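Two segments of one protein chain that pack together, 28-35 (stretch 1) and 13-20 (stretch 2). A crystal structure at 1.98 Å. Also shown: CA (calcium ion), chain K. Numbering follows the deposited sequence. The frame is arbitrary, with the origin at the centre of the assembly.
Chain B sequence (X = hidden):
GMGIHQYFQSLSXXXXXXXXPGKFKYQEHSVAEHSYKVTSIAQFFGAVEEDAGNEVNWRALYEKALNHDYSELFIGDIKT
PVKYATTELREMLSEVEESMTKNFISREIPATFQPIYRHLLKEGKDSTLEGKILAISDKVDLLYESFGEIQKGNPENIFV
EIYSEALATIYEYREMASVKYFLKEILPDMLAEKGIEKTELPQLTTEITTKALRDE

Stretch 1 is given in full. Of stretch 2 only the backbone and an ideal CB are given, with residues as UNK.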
# COMPACT_ATOMS: atom_id res chain seq x y z
N GLU B 28 8.82 -1.72 -6.93
CA GLU B 28 9.45 -0.50 -6.43
C GLU B 28 10.63 -0.91 -5.54
O GLU B 28 10.65 -2.01 -5.00
CB GLU B 28 8.48 0.32 -5.59
CG GLU B 28 7.34 0.97 -6.41
CD GLU B 28 7.64 2.40 -6.87
OE1 GLU B 28 7.51 3.32 -6.03
OE2 GLU B 28 7.95 2.60 -8.08
N HIS B 29 11.60 -0.02 -5.42
CA HIS B 29 12.82 -0.27 -4.62
C HIS B 29 13.10 0.99 -3.85
O HIS B 29 13.11 2.06 -4.44
CB HIS B 29 14.01 -0.58 -5.54
CG HIS B 29 13.75 -1.70 -6.50
ND1 HIS B 29 13.75 -3.02 -6.12
CD2 HIS B 29 13.42 -1.68 -7.82
CE1 HIS B 29 13.48 -3.78 -7.17
NE2 HIS B 29 13.27 -2.99 -8.21
N SER B 30 13.26 0.89 -2.52
CA SER B 30 13.59 2.08 -1.73
C SER B 30 15.04 2.47 -1.93
O SER B 30 15.86 1.68 -2.41
CB SER B 30 13.32 1.87 -0.25
OG SER B 30 14.23 0.94 0.33
N VAL B 31 15.38 3.69 -1.56
CA VAL B 31 16.78 4.11 -1.64
C VAL B 31 17.62 3.23 -0.70
O VAL B 31 18.73 2.91 -1.05
CB VAL B 31 16.98 5.59 -1.31
CG1 VAL B 31 18.47 5.95 -1.29
CG2 VAL B 31 16.27 6.47 -2.31
N ALA B 32 17.08 2.85 0.47
CA ALA B 32 17.79 1.96 1.39
C ALA B 32 18.10 0.65 0.71
O ALA B 32 19.23 0.14 0.79
CB ALA B 32 16.97 1.70 2.68
N GLU B 33 17.11 0.09 0.01
CA GLU B 33 17.30 -1.18 -0.69
C GLU B 33 18.34 -1.10 -1.79
O GLU B 33 19.20 -1.99 -1.94
CB GLU B 33 15.96 -1.71 -1.21
CG GLU B 33 15.13 -2.29 -0.09
CD GLU B 33 13.64 -2.41 -0.34
OE1 GLU B 33 13.12 -1.78 -1.28
OE2 GLU B 33 13.01 -3.16 0.44
N HIS B 34 18.27 -0.01 -2.53
CA HIS B 34 19.24 0.25 -3.56
C HIS B 34 20.65 0.33 -2.99
O HIS B 34 21.56 -0.22 -3.56
CB HIS B 34 18.84 1.51 -4.31
CG HIS B 34 19.91 2.07 -5.19
ND1 HIS B 34 20.26 1.48 -6.39
CD2 HIS B 34 20.68 3.17 -5.05
CE1 HIS B 34 21.22 2.21 -6.95
NE2 HIS B 34 21.48 3.24 -6.17
N SER B 35 20.82 1.01 -1.86
CA SER B 35 22.13 1.17 -1.25
C SER B 35 22.71 -0.18 -0.80
O SER B 35 23.88 -0.47 -1.02
CB SER B 35 22.07 2.18 -0.10
OG SER B 35 21.56 3.40 -0.56
N UNK B 13 13.97 6.55 7.29
CA UNK B 13 13.32 7.40 6.31
C UNK B 13 13.72 7.06 4.87
O UNK B 13 12.91 7.25 3.95
CB UNK B 13 13.65 8.86 6.61
N UNK B 14 14.94 6.56 4.66
CA UNK B 14 15.36 6.12 3.33
C UNK B 14 14.62 4.91 2.80
O UNK B 14 14.77 4.56 1.61
CB UNK B 14 16.86 5.81 3.35
N UNK B 15 13.84 4.25 3.64
CA UNK B 15 12.97 3.18 3.23
C UNK B 15 11.65 3.67 2.62
O UNK B 15 10.89 2.88 2.05
CB UNK B 15 12.68 2.28 4.43
N UNK B 16 11.37 4.96 2.81
CA UNK B 16 10.14 5.59 2.33
C UNK B 16 10.36 6.51 1.14
O UNK B 16 9.43 7.22 0.74
CB UNK B 16 9.49 6.38 3.47
N UNK B 17 11.59 6.53 0.61
CA UNK B 17 11.96 7.28 -0.57
C UNK B 17 12.27 6.22 -1.62
O UNK B 17 13.10 5.33 -1.42
CB UNK B 17 13.14 8.22 -0.32
N UNK B 18 11.57 6.32 -2.73
CA UNK B 18 11.65 5.35 -3.80
C UNK B 18 12.33 5.90 -5.01
O UNK B 18 12.38 7.11 -5.22
CB UNK B 18 10.25 4.85 -4.18
N UNK B 19 12.90 5.00 -5.80
CA UNK B 19 13.66 5.39 -6.96
C UNK B 19 12.73 5.61 -8.12
O UNK B 19 11.81 4.83 -8.31
CB UNK B 19 14.72 4.34 -7.30
N UNK B 20 13.04 6.65 -8.89
CA UNK B 20 12.28 7.14 -10.05
C UNK B 20 10.76 7.00 -9.90
O UNK B 20 10.11 6.25 -10.59
CB UNK B 20 12.73 6.39 -11.31
CA CA K . 22.52 5.63 -7.07

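Position 13 opens a type I turn that closes at position 16, and its ideal CB has nothing of stretch 1 within 5.5 Å. Many polar residues would serve. The deposited residue is Asp-13, whose O accepts from N of position 16 at 3.0 Å.

At position 14 the backbone works first: its O accepts from Ala-32 N at 3.1 Å, holding the turn against the start of the helix. CA-to-CB runs sideways, and the ideal CB stands 4.1 Å from Ala-32 N and 4.7 Å from Val-31 CB. The carbon surface of Val-31 and Ala-32 lies close, and Ala-32 N is already taken by the O of position 14, so Leu, Ile, Val or Met would suit. It is Leu-14; its CD2 packs 3.7 Å from Val-31 CG1, and its CB lies 4.2 Å from Ala-32 CB.

Position 15 points its CB away, although Ser-30 OG and Ala-32 CB remain within 5 Å of the ideal atom. A long chain could pass Ala-32 and carry a polar end beyond it; Glu, Gln or Lys would fit. Glu-15 does this: CG lies 4.1 Å from Ala-32 CB, and the carboxylate is hydrogen-bonded elsewhere in the structure.

Position 16 points away, its ideal CB with nothing of stretch 1 within 5.5 Å, so the choice is loose. Asn-16 closes the turn.

Position 17 has extended angles (-112/123), and its O accepts from Val-31 N at 2.8 Å. The ideal CB is 4.1 Å from Val-31 CG2, an invitation to Val, Ile or Leu. Ile-17 answers with CG2 3.8 Å from Val-31 CG2.

Position 18 forms a single beta bridge with Ser-30, the CA atoms 4.3 Å apart. Its ideal CB lies 3.6 Å from Glu-28 OE1 and 4.0 Å from His-29 O, so an aromatic or a long polar chain could cover this backbone. Tyr-18 brings its ring obliquely against the loop at His-29 and Ser-30, CD1 3.6 Å from His-29 O and CE1 4.1 Å from Ser-30 CB.

At position 19 the backbone N donates to His-29 O at 3.2 Å. CB leaves sideways, but the flat ring of His-34, whose NE2 binds the calcium ion CA at 2.8 Å, lies within reach of a long chain. Arg, Gln or Met could extend that far; a planar end could stack. Arg-19 lays its guanidinium flat on the ring, centres 3.5 Å apart and planes at 8°. NH1 sits 3.2 Å from His-34 NE2 without a hydrogen bond.

Position 20 has positive phi (35°) and nothing of stretch 1 within 5.5 Å of the ideal CB, which would favour Gly or Asn; it is Cys-20.

Stretch 2 (13-20) DLENIYRC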
# COMPACT_ATOMS: atom_id res chain seq x y z
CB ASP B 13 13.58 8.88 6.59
CG ASP B 13 13.08 9.30 8.00
OD1 ASP B 13 12.29 8.56 8.64
OD2 ASP B 13 13.49 10.37 8.45
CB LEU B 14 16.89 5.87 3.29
CG LEU B 14 17.65 7.19 3.22
CD1 LEU B 14 19.10 6.99 3.62
CD2 LEU B 14 17.51 7.76 1.82
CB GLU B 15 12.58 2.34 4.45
CG GLU B 15 13.71 1.71 5.17
CD GLU B 15 13.26 0.91 6.42
OE1 GLU B 15 12.06 0.70 6.69
OE2 GLU B 15 14.14 0.50 7.14
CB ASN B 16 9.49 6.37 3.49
CG ASN B 16 9.01 5.46 4.61
OD1 ASN B 16 8.63 4.30 4.37
ND2 ASN B 16 9.02 5.97 5.85
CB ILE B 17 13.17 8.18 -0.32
CG1 ILE B 17 12.82 9.13 0.82
CG2 ILE B 17 13.53 9.02 -1.61
CD1 ILE B 17 13.96 9.89 1.29
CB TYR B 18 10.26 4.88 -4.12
CG TYR B 18 9.70 4.11 -2.98
CD1 TYR B 18 9.96 2.75 -2.88
CD2 TYR B 18 8.98 4.73 -1.96
CE1 TYR B 18 9.48 2.01 -1.80
CE2 TYR B 18 8.48 3.98 -0.87
CZ TYR B 18 8.75 2.61 -0.81
OH TYR B 18 8.29 1.82 0.21
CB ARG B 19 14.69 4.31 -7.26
CG ARG B 19 15.76 4.29 -6.18
CD ARG B 19 16.65 3.15 -6.26
NE ARG B 19 17.19 2.86 -7.59
CZ ARG B 19 18.25 3.47 -8.14
NH1 ARG B 19 18.89 4.47 -7.55
NH2 ARG B 19 18.65 3.08 -9.34
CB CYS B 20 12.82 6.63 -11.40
SG CYS B 20 13.97 5.22 -11.43
O HOH W 1 11.34 2.18 -7.36
O HOH W 2 23.57 8.04 -7.19
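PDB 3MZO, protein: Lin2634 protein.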